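Local coordinates for insecticidal protein (Brevibacillus laterosporus, PDB 7ML9) that is an insecticidal toxin active against the western corn rootworm, probably acting by assembling beta-pores in target membranes, at residues Asn112-Ser117 with Gln192-Pro197; Lys200-Leu205 with Ile287-Asp292; Gly280-Leu285 with Glu307-Leu312. All coordinates share one frame; numbering follows the deposited sequence.

How the interactions relate
Following the chain, segment 112-117 ends the long strand 86-115, and 192-197 comes back to it after 74 intervening residues, most of them in strands, closing interaction 1. Segment 200-205 then opens interaction 2 at the start of strand 201-229. Strand 266-289 passes through 280-285, which opens interaction 3, before 287-292 closes interaction 2; 307-312 on strand 303-323 closes interaction 3, so these two cross while interaction 1 precedes both. Strands 86-115, 201-229, 266-289 and 303-323 are successive neighbours in one sheet, whereas 193-196 pairs with 123-126 and packs against that sheet. Backbone bonds from L114 to Y202 join interactions 1 and 2, and I194 meets I308 between interactions 1 and 3.

Interaction 1 of 3, residues Asn112-Ser117 with Gln192-Pro197; sequences NVLDNS and QKIKVP. With EDO (1,2-ethanediol), chain G.
The flat group here is the buried carboxamide of N116, engaged at both ends. Its CG lies anti to the backbone N (chi1 -158°), which carries ND2 across to the carbonyl of V196; the bond from N116 ND2 to V196 O is 3.1 Å long but bent to 133°, hence weak. ND2 also gives a hydrogen bond to M121 O. At the other end, OD1 accepts from O2 of an ethanediol at 3.0 Å, a molecule probably left from crystallisation. N116 CB, at the root of the amide, rests 3.7 Å from V196 CG1. L114 continues the apolar strip: its CD1 reaches I194 CB at 3.7 Å, the two chains crossing at about a right angle, and V196 CG2 is 4.1 Å from L114 CD1. D115, on the opposite side of the strand, forms an Asx turn, its OD1 taking S117 N at 2.9 Å and S117 OG on its syn lone pair; T201 OG1 adds a third bond. At this end of the elongated ETX/MTX2 beta fold, no backbone bond joins the two segments: strand 193-196, paired with 123-126, packs by side chains onto strand 86-115. The chemistry is mainly apolar, with one buried amide spanning two sheet layers.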
loop_
_atom_site.group_PDB
_atom_site.type_symbol
_atom_site.label_atom_id
_atom_site.label_comp_id
_atom_site.label_asym_id
_atom_site.label_seq_id
_atom_site.Cartn_x
_atom_site.Cartn_y
_atom_site.Cartn_z
ATOM N N ASN A 112 -30.212 -18.701 -21.030
ATOM C CA ASN A 112 -31.455 -19.458 -20.923
ATOM C C ASN A 112 -32.468 -18.861 -21.894
ATOM O O ASN A 112 -32.275 -17.763 -22.424
ATOM C CB ASN A 112 -32.012 -19.462 -19.496
ATOM C CG ASN A 112 -31.348 -20.524 -18.591
ATOM O OD1 ASN A 112 -30.747 -20.178 -17.567
ATOM N ND2 ASN A 112 -31.475 -21.809 -18.950
ATOM N N VAL A 113 -33.537 -19.610 -22.138
ATOM C CA VAL A 113 -34.528 -19.256 -23.152
ATOM C C VAL A 113 -35.816 -18.838 -22.459
ATOM O O VAL A 113 -36.229 -19.444 -21.463
ATOM C CB VAL A 113 -34.787 -20.420 -24.130
ATOM C CG1 VAL A 113 -35.876 -20.050 -25.117
ATOM C CG2 VAL A 113 -33.519 -20.772 -24.868
ATOM N N LEU A 114 -36.434 -17.779 -22.972
ATOM C CA LEU A 114 -37.743 -17.325 -22.520
ATOM C C LEU A 114 -38.699 -17.570 -23.688
ATOM O O LEU A 114 -38.707 -16.813 -24.656
ATOM C CB LEU A 114 -37.698 -15.857 -22.108
ATOM C CG LEU A 114 -36.744 -15.462 -20.959
ATOM C CD1 LEU A 114 -36.818 -13.942 -20.728
ATOM C CD2 LEU A 114 -37.054 -16.231 -19.669
ATOM N N ASP A 115 -39.473 -18.649 -23.607
ATOM C CA ASP A 115 -40.232 -19.167 -24.748
ATOM C C ASP A 115 -41.695 -18.770 -24.590
ATOM O O ASP A 115 -42.424 -19.351 -23.784
ATOM C CB ASP A 115 -40.091 -20.682 -24.843
ATOM C CG ASP A 115 -40.764 -21.264 -26.087
ATOM O OD1 ASP A 115 -41.343 -20.508 -26.890
ATOM O OD2 ASP A 115 -40.711 -22.494 -26.257
ATOM N N ASN A 116 -42.124 -17.779 -25.363
ATOM C CA ASN A 116 -43.536 -17.419 -25.448
ATOM C C ASN A 116 -44.094 -17.735 -26.833
ATOM O O ASN A 116 -45.032 -17.080 -27.292
ATOM C CB ASN A 116 -43.734 -15.942 -25.109
ATOM C CG ASN A 116 -45.163 -15.619 -24.658
ATOM O OD1 ASN A 116 -45.898 -16.485 -24.195
ATOM N ND2 ASN A 116 -45.549 -14.356 -24.792
ATOM N N SER A 117 -43.500 -18.720 -27.519
ATOM C CA SER A 117 -43.885 -18.995 -28.902
ATOM C C SER A 117 -45.327 -19.474 -29.007
ATOM O O SER A 117 -45.986 -19.230 -30.023
ATOM C CB SER A 117 -42.942 -20.025 -29.524
ATOM O OG SER A 117 -43.036 -21.272 -28.865
ATOM N N GLN A 192 -34.475 -11.259 -13.320
ATOM C CA GLN A 192 -34.957 -10.053 -13.980
ATOM C C GLN A 192 -36.269 -10.334 -14.711
ATOM O O GLN A 192 -36.500 -11.444 -15.201
ATOM C CB GLN A 192 -33.926 -9.510 -14.976
ATOM C CG GLN A 192 -32.561 -9.194 -14.359
ATOM C CD GLN A 192 -32.668 -8.180 -13.227
ATOM O OE1 GLN A 192 -32.221 -8.427 -12.103
ATOM N NE2 GLN A 192 -33.279 -7.036 -13.520
ATOM N N LYS A 193 -37.118 -9.310 -14.785
ATOM C CA LYS A 193 -38.417 -9.378 -15.449
ATOM C C LYS A 193 -38.268 -8.858 -16.878
ATOM O O LYS A 193 -37.851 -7.714 -17.083
ATOM C CB LYS A 193 -39.460 -8.565 -14.676
ATOM C CG LYS A 193 -40.896 -9.059 -14.856
ATOM C CD LYS A 193 -41.482 -9.633 -13.557
ATOM C CE LYS A 193 -42.881 -10.256 -13.762
ATOM N NZ LYS A 193 -43.014 -11.684 -13.307
ATOM N N ILE A 194 -38.596 -9.699 -17.862
ATOM C CA ILE A 194 -38.441 -9.385 -19.282
ATOM C C ILE A 194 -39.809 -9.447 -19.959
ATOM O O ILE A 194 -40.538 -10.432 -19.800
ATOM C CB ILE A 194 -37.469 -10.357 -19.976
ATOM C CG1 ILE A 194 -36.162 -10.466 -19.183
ATOM C CG2 ILE A 194 -37.213 -9.917 -21.400
ATOM C CD1 ILE A 194 -35.412 -9.181 -19.121
ATOM N N LYS A 195 -40.151 -8.406 -20.724
ATOM C CA LYS A 195 -41.370 -8.435 -21.530
ATOM C C LYS A 195 -41.105 -9.236 -22.803
ATOM O O LYS A 195 -40.233 -8.876 -23.597
ATOM C CB LYS A 195 -41.844 -7.019 -21.864
ATOM C CG LYS A 195 -43.039 -6.978 -22.826
ATOM C CD LYS A 195 -43.891 -5.712 -22.641
ATOM C CE LYS A 195 -44.590 -5.299 -23.941
ATOM N NZ LYS A 195 -43.657 -5.307 -25.114
ATOM N N VAL A 196 -41.828 -10.340 -22.976
ATOM C CA VAL A 196 -41.684 -11.190 -24.159
ATOM C C VAL A 196 -43.019 -11.207 -24.897
ATOM O O VAL A 196 -44.016 -11.717 -24.363
ATOM C CB VAL A 196 -41.242 -12.612 -23.786
ATOM C CG1 VAL A 196 -40.975 -13.425 -25.050
ATOM C CG2 VAL A 196 -39.994 -12.573 -22.888
ATOM N N PRO A 197 -43.090 -10.645 -26.100
ATOM C CA PRO A 197 -44.380 -10.553 -26.802
ATOM C C PRO A 197 -44.922 -11.905 -27.249
ATOM O O PRO A 197 -44.174 -12.860 -27.501
ATOM C CB PRO A 197 -44.060 -9.671 -28.014
ATOM C CG PRO A 197 -42.827 -8.907 -27.633
ATOM C CD PRO A 197 -42.038 -9.842 -26.745
HETATM C C1 EDO G . -47.752 -20.141 -22.337
HETATM O O1 EDO G . -48.745 -21.059 -21.820
HETATM C C2 EDO G . -47.678 -18.879 -21.465
HETATM O O2 EDO G . -47.807 -17.692 -22.269
#

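Interaction 2 of 3, residues Lys200-Leu205 with Ile287-Asp292; sequences KTYRVL and IEDITD. With EDO (1,2-ethanediol), chain I.
At one end of the elongated ETX/MTX2 beta fold, R203, E288 and I287 lose most surface between two long strands. R203 and E288 form a hydrogen-bonded antiparallel pair, with R203 N to E288 O and E288 N to R203 O both 2.8 Å, and their side chains run side by side on one face. The arginine leaves with CG anti to its backbone N, then bends at chi3 (84°), setting NH2 2.5 Å from E288 OE1 in a salt bridge through that one oxygen, the guanidinium and carboxylate planes 49° apart. I290 CG2 lies over the rim of one guanidinium face. R203 NH1 makes a very short, bent hydrogen bond (2.3 Å) to O2 of an ethanediol shared with K111 NZ, and a weak one to G300 O. I287 projects from the other face: CD1 packs 3.6 Å from V204 CG2, and CG2 meets Y202 CD2 at 3.7 Å. D289 shares that face; its OD1 accepts T291 N and T291 OG1, an Asx turn that lets T291 OG1 receive T201 N at 2.9 Å, while a water links D289 OD2 to K200 NZ. K286 is a long, weak second partner of OE2, and the buried E288 probably stays ionised.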
loop_
_atom_site.group_PDB
_atom_site.type_symbol
_atom_site.label_atom_id
_atom_site.label_comp_id
_atom_site.label_asym_id
_atom_site.label_seq_id
_atom_site.Cartn_x
_atom_site.Cartn_y
_atom_site.Cartn_z
ATOM N N LYS A 200 -43.257 -14.895 -29.415
ATOM C CA LYS A 200 -41.825 -14.648 -29.525
ATOM C C LYS A 200 -41.038 -15.587 -28.615
ATOM O O LYS A 200 -41.511 -16.015 -27.562
ATOM C CB LYS A 200 -41.489 -13.198 -29.172
ATOM C CG LYS A 200 -42.170 -12.148 -30.038
ATOM C CD LYS A 200 -41.826 -12.288 -31.503
ATOM C CE LYS A 200 -42.325 -11.072 -32.279
ATOM N NZ LYS A 200 -42.135 -11.271 -33.737
ATOM N N THR A 201 -39.834 -15.928 -29.048
ATOM C CA THR A 201 -38.899 -16.675 -28.218
ATOM C C THR A 201 -37.661 -15.815 -28.042
ATOM O O THR A 201 -37.058 -15.385 -29.029
ATOM C CB THR A 201 -38.535 -18.020 -28.840
ATOM O OG1 THR A 201 -39.724 -18.799 -29.039
ATOM C CG2 THR A 201 -37.585 -18.780 -27.909
ATOM N N TYR A 202 -37.302 -15.549 -26.792
ATOM C CA TYR A 202 -36.143 -14.735 -26.466
ATOM C C TYR A 202 -35.056 -15.589 -25.816
ATOM O O TYR A 202 -35.328 -16.624 -25.203
ATOM C CB TYR A 202 -36.525 -13.589 -25.527
ATOM C CG TYR A 202 -37.209 -12.420 -26.190
ATOM C CD1 TYR A 202 -37.479 -12.420 -27.559
ATOM C CD2 TYR A 202 -37.569 -11.296 -25.444
ATOM C CE1 TYR A 202 -38.102 -11.343 -28.162
ATOM C CE2 TYR A 202 -38.192 -10.216 -26.038
ATOM C CZ TYR A 202 -38.454 -10.248 -27.397
ATOM O OH TYR A 202 -39.061 -9.172 -27.990
ATOM N N ARG A 203 -33.816 -15.167 -26.002
ATOM C CA ARG A 203 -32.662 -15.793 -25.379
ATOM C C ARG A 203 -32.008 -14.746 -24.494
ATOM O O ARG A 203 -31.802 -13.613 -24.936
ATOM C CB ARG A 203 -31.685 -16.293 -26.438
ATOM C CG ARG A 203 -30.523 -17.069 -25.900
ATOM C CD ARG A 203 -29.860 -17.829 -27.028
ATOM N NE ARG A 203 -28.917 -16.991 -27.756
ATOM C CZ ARG A 203 -28.480 -17.248 -28.983
ATOM N NH1 ARG A 203 -28.917 -18.321 -29.631
ATOM N NH2 ARG A 203 -27.613 -16.426 -29.567
ATOM N N VAL A 204 -31.725 -15.106 -23.243
ATOM C CA VAL A 204 -31.003 -14.236 -22.318
ATOM C C VAL A 204 -29.592 -14.784 -22.166
ATOM O O VAL A 204 -29.419 -15.925 -21.728
ATOM C CB VAL A 204 -31.691 -14.153 -20.950
ATOM C CG1 VAL A 204 -30.957 -13.139 -20.058
ATOM C CG2 VAL A 204 -33.142 -13.776 -21.116
ATOM N N LEU A 205 -28.591 -13.981 -22.536
ATOM C CA LEU A 205 -27.182 -14.295 -22.311
ATOM C C LEU A 205 -26.649 -13.428 -21.180
ATOM O O LEU A 205 -26.930 -12.225 -21.128
ATOM C CB LEU A 205 -26.336 -14.047 -23.559
ATOM C CG LEU A 205 -26.697 -14.618 -24.928
ATOM C CD1 LEU A 205 -25.576 -14.326 -25.913
ATOM C CD2 LEU A 205 -26.886 -16.083 -24.850
ATOM N N ILE A 287 -30.442 -9.521 -24.217
ATOM C CA ILE A 287 -31.692 -10.169 -24.614
ATOM C C ILE A 287 -31.746 -10.233 -26.131
ATOM O O ILE A 287 -31.705 -9.194 -26.799
ATOM C CB ILE A 287 -32.911 -9.410 -24.074
ATOM C CG1 ILE A 287 -32.722 -9.066 -22.599
ATOM C CG2 ILE A 287 -34.197 -10.203 -24.353
ATOM C CD1 ILE A 287 -32.537 -10.264 -21.711
ATOM N N GLU A 288 -31.860 -11.443 -26.679
ATOM C CA GLU A 288 -31.886 -11.653 -28.120
ATOM C C GLU A 288 -33.217 -12.256 -28.552
ATOM O O GLU A 288 -33.740 -13.165 -27.903
ATOM C CB GLU A 288 -30.760 -12.573 -28.576
ATOM C CG GLU A 288 -29.365 -12.008 -28.392
ATOM C CD GLU A 288 -28.286 -12.958 -28.884
ATOM O OE1 GLU A 288 -28.597 -14.151 -29.106
ATOM O OE2 GLU A 288 -27.128 -12.508 -29.054
ATOM N N ASP A 289 -33.746 -11.755 -29.664
ATOM C CA ASP A 289 -34.946 -12.316 -30.283
ATOM C C ASP A 289 -34.493 -13.440 -31.206
ATOM O O ASP A 289 -33.822 -13.190 -32.214
ATOM C CB ASP A 289 -35.704 -11.232 -31.045
ATOM C CG ASP A 289 -37.068 -11.701 -31.553
ATOM O OD1 ASP A 289 -37.328 -12.922 -31.562
ATOM O OD2 ASP A 289 -37.880 -10.834 -31.939
ATOM N N ILE A 290 -34.830 -14.677 -30.852
ATOM C CA ILE A 290 -34.466 -15.830 -31.659
ATOM C C ILE A 290 -35.704 -16.500 -32.252
ATOM O O ILE A 290 -35.654 -17.669 -32.614
ATOM C CB ILE A 290 -33.625 -16.838 -30.858
ATOM C CG1 ILE A 290 -34.359 -17.254 -29.589
ATOM C CG2 ILE A 290 -32.269 -16.240 -30.525
ATOM C CD1 ILE A 290 -33.884 -18.581 -29.029
ATOM N N THR A 291 -36.818 -15.773 -32.315
ATOM C CA THR A 291 -38.050 -16.313 -32.888
ATOM C C THR A 291 -37.804 -16.898 -34.278
ATOM O O THR A 291 -38.116 -18.066 -34.543
ATOM C CB THR A 291 -39.109 -15.213 -32.937
ATOM O OG1 THR A 291 -39.267 -14.647 -31.627
ATOM C CG2 THR A 291 -40.452 -15.764 -33.434
ATOM N N ASP A 292 -37.215 -16.108 -35.173
ATOM C CA ASP A 292 -36.852 -16.611 -36.506
ATOM C C ASP A 292 -35.704 -17.639 -36.478
ATOM O O ASP A 292 -35.215 -17.948 -37.572
ATOM C CB ASP A 292 -36.477 -15.446 -37.426
ATOM C CG ASP A 292 -37.581 -14.405 -37.526
ATOM O OD1 ASP A 292 -38.756 -14.750 -37.262
ATOM O OD2 ASP A 292 -37.274 -13.239 -37.864
HETATM C C1 EDO I . -30.653 -21.201 -26.929
HETATM O O1 EDO I . -30.198 -21.322 -25.577
HETATM C C2 EDO I . -29.515 -21.484 -27.895
HETATM O O2 EDO I . -29.458 -20.413 -28.841
HETATM O O HOH W 1 -39.600 -11.429 -33.950
#

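Interaction 3 of 3, residues Gly280-Leu285 with Glu307-Leu312; sequences GTDFIL and EIKVPL
L312 is the main bump. With CG in the crowded position between its backbone N and carbonyl carbon (chi1 60°), it lays CD2 against the backbone of G280 and T281, 3.6 Å from T281 O. Its CB meets the F283 ring at CE2, 3.9 Å away, the two side chains crossing at about a right angle. F283, L285, I308 and V310 share a face of the sheet, with L312 beside F283; V310 CG2 rests against L285 CG at 4.0 Å, the two crossing obliquely, and Y187 and S189 cover part of this apolar face. The other face carries I284, whose CD1 lies near E307 OE1, and K309, which bends at chi2 and chi4 to pass across D282 at about a right angle. K309 CD sits 3.1 Å from D282 OD2, and NZ bridges to the syn side of that oxygen at 3.2 Å. In the backbone, paired bonds hold F283 to V310 and L285 to I308, and a water links T281 O to L312 N. The antiparallel pair belongs to the elongated, mostly beta fold of aerolysin-clan toxins. With OD1 taken by N209 ND2 on the neighbouring strand, the D282 oxygens have separate partners, which fixes the carboxylate.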
loop_
_atom_site.group_PDB
_atom_site.type_symbol
_atom_site.label_atom_id
_atom_site.label_comp_id
_atom_site.label_asym_id
_atom_site.label_seq_id
_atom_site.Cartn_x
_atom_site.Cartn_y
_atom_site.Cartn_z
ATOM N N GLY A 280 -15.203 -9.004 -9.545
ATOM C CA GLY A 280 -16.350 -8.755 -10.393
ATOM C C GLY A 280 -17.032 -7.455 -10.007
ATOM O O GLY A 280 -17.008 -7.029 -8.851
ATOM N N THR A 281 -17.641 -6.808 -10.999
ATOM C CA THR A 281 -18.344 -5.547 -10.785
ATOM C C THR A 281 -19.860 -5.683 -10.870
ATOM O O THR A 281 -20.570 -5.288 -9.933
ATOM C CB THR A 281 -17.834 -4.494 -11.784
ATOM O OG1 THR A 281 -17.846 -5.016 -13.117
ATOM C CG2 THR A 281 -16.385 -4.116 -11.437
ATOM N N ASP A 282 -20.382 -6.249 -11.958
ATOM C CA ASP A 282 -21.817 -6.479 -12.078
ATOM C C ASP A 282 -22.043 -7.460 -13.223
ATOM O O ASP A 282 -21.097 -7.913 -13.870
ATOM C CB ASP A 282 -22.585 -5.158 -12.277
ATOM C CG ASP A 282 -22.297 -4.474 -13.625
ATOM O OD1 ASP A 282 -21.572 -5.007 -14.498
ATOM O OD2 ASP A 282 -22.829 -3.358 -13.813
ATOM N N PHE A 283 -23.311 -7.791 -13.465
ATOM C CA PHE A 283 -23.704 -8.580 -14.627
ATOM C C PHE A 283 -24.362 -7.675 -15.666
ATOM O O PHE A 283 -25.082 -6.734 -15.318
ATOM C CB PHE A 283 -24.688 -9.698 -14.253
ATOM C CG PHE A 283 -24.058 -10.872 -13.546
ATOM C CD1 PHE A 283 -23.450 -11.889 -14.265
ATOM C CD2 PHE A 283 -24.082 -10.954 -12.157
ATOM C CE1 PHE A 283 -22.877 -12.990 -13.605
ATOM C CE2 PHE A 283 -23.514 -12.043 -11.495
ATOM C CZ PHE A 283 -22.921 -13.054 -12.218
ATOM N N ILE A 284 -24.103 -7.963 -16.936
ATOM C CA ILE A 284 -24.906 -7.447 -18.039
ATOM C C ILE A 284 -25.668 -8.612 -18.663
ATOM O O ILE A 284 -25.069 -9.641 -19.006
ATOM C CB ILE A 284 -24.041 -6.709 -19.074
ATOM C CG1 ILE A 284 -24.900 -6.212 -20.247
ATOM C CG2 ILE A 284 -22.896 -7.575 -19.549
ATOM C CD1 ILE A 284 -24.392 -4.906 -20.857
ATOM N N LEU A 285 -26.990 -8.459 -18.783
ATOM C CA LEU A 285 -27.844 -9.409 -19.488
ATOM C C LEU A 285 -28.164 -8.867 -20.874
ATOM O O LEU A 285 -28.584 -7.716 -21.013
ATOM C CB LEU A 285 -29.139 -9.670 -18.725
ATOM C CG LEU A 285 -29.033 -10.198 -17.303
ATOM C CD1 LEU A 285 -30.400 -10.630 -16.785
ATOM C CD2 LEU A 285 -28.050 -11.342 -17.266
ATOM N N GLU A 307 -30.615 -4.698 -23.282
ATOM C CA GLU A 307 -29.503 -5.029 -22.399
ATOM C C GLU A 307 -29.782 -4.435 -21.030
ATOM O O GLU A 307 -30.343 -3.341 -20.922
ATOM C CB GLU A 307 -28.159 -4.536 -22.941
ATOM C CG GLU A 307 -27.686 -5.332 -24.139
ATOM C CD GLU A 307 -26.297 -4.951 -24.607
ATOM O OE1 GLU A 307 -25.761 -3.938 -24.116
ATOM O OE2 GLU A 307 -25.742 -5.659 -25.477
ATOM N N ILE A 308 -29.428 -5.184 -19.985
ATOM C CA ILE A 308 -29.704 -4.799 -18.608
ATOM C C ILE A 308 -28.424 -4.950 -17.800
ATOM O O ILE A 308 -27.803 -6.019 -17.811
ATOM C CB ILE A 308 -30.814 -5.657 -17.975
ATOM C CG1 ILE A 308 -31.974 -5.875 -18.944
ATOM C CG2 ILE A 308 -31.298 -5.040 -16.670
ATOM C CD1 ILE A 308 -33.076 -6.697 -18.337
ATOM N N LYS A 309 -28.043 -3.891 -17.091
ATOM C CA LYS A 309 -27.000 -3.973 -16.078
ATOM C C LYS A 309 -27.642 -4.388 -14.763
ATOM O O LYS A 309 -28.612 -3.767 -14.320
ATOM C CB LYS A 309 -26.290 -2.628 -15.927
ATOM C CG LYS A 309 -24.998 -2.510 -16.718
ATOM C CD LYS A 309 -24.023 -1.582 -16.002
ATOM C CE LYS A 309 -22.833 -1.241 -16.875
ATOM N NZ LYS A 309 -21.552 -1.536 -16.179
ATOM N N VAL A 310 -27.110 -5.439 -14.148
ATOM C CA VAL A 310 -27.695 -6.049 -12.963
ATOM C C VAL A 310 -26.649 -6.018 -11.852
ATOM O O VAL A 310 -25.527 -6.482 -12.069
ATOM C CB VAL A 310 -28.161 -7.492 -13.217
ATOM C CG1 VAL A 310 -28.672 -8.122 -11.928
ATOM C CG2 VAL A 310 -29.234 -7.502 -14.302
ATOM N N PRO A 311 -26.966 -5.488 -10.671
ATOM C CA PRO A 311 -26.000 -5.544 -9.560
ATOM C C PRO A 311 -25.859 -6.968 -9.055
ATOM O O PRO A 311 -26.851 -7.683 -8.908
ATOM C CB PRO A 311 -26.624 -4.638 -8.486
ATOM C CG PRO A 311 -27.804 -3.957 -9.152
ATOM C CD PRO A 311 -28.230 -4.860 -10.268
ATOM N N LEU A 312 -24.620 -7.382 -8.782
ATOM C CA LEU A 312 -24.386 -8.757 -8.352
ATOM C C LEU A 312 -24.574 -8.908 -6.843
ATOM O O LEU A 312 -24.540 -7.940 -6.083
ATOM C CB LEU A 312 -22.993 -9.230 -8.781
ATOM C CG LEU A 312 -21.720 -8.515 -8.297
ATOM C CD1 LEU A 312 -21.377 -8.871 -6.852
ATOM C CD2 LEU A 312 -20.554 -8.845 -9.208
HETATM O O HOH W 2 -22.868 -5.017 -8.599
#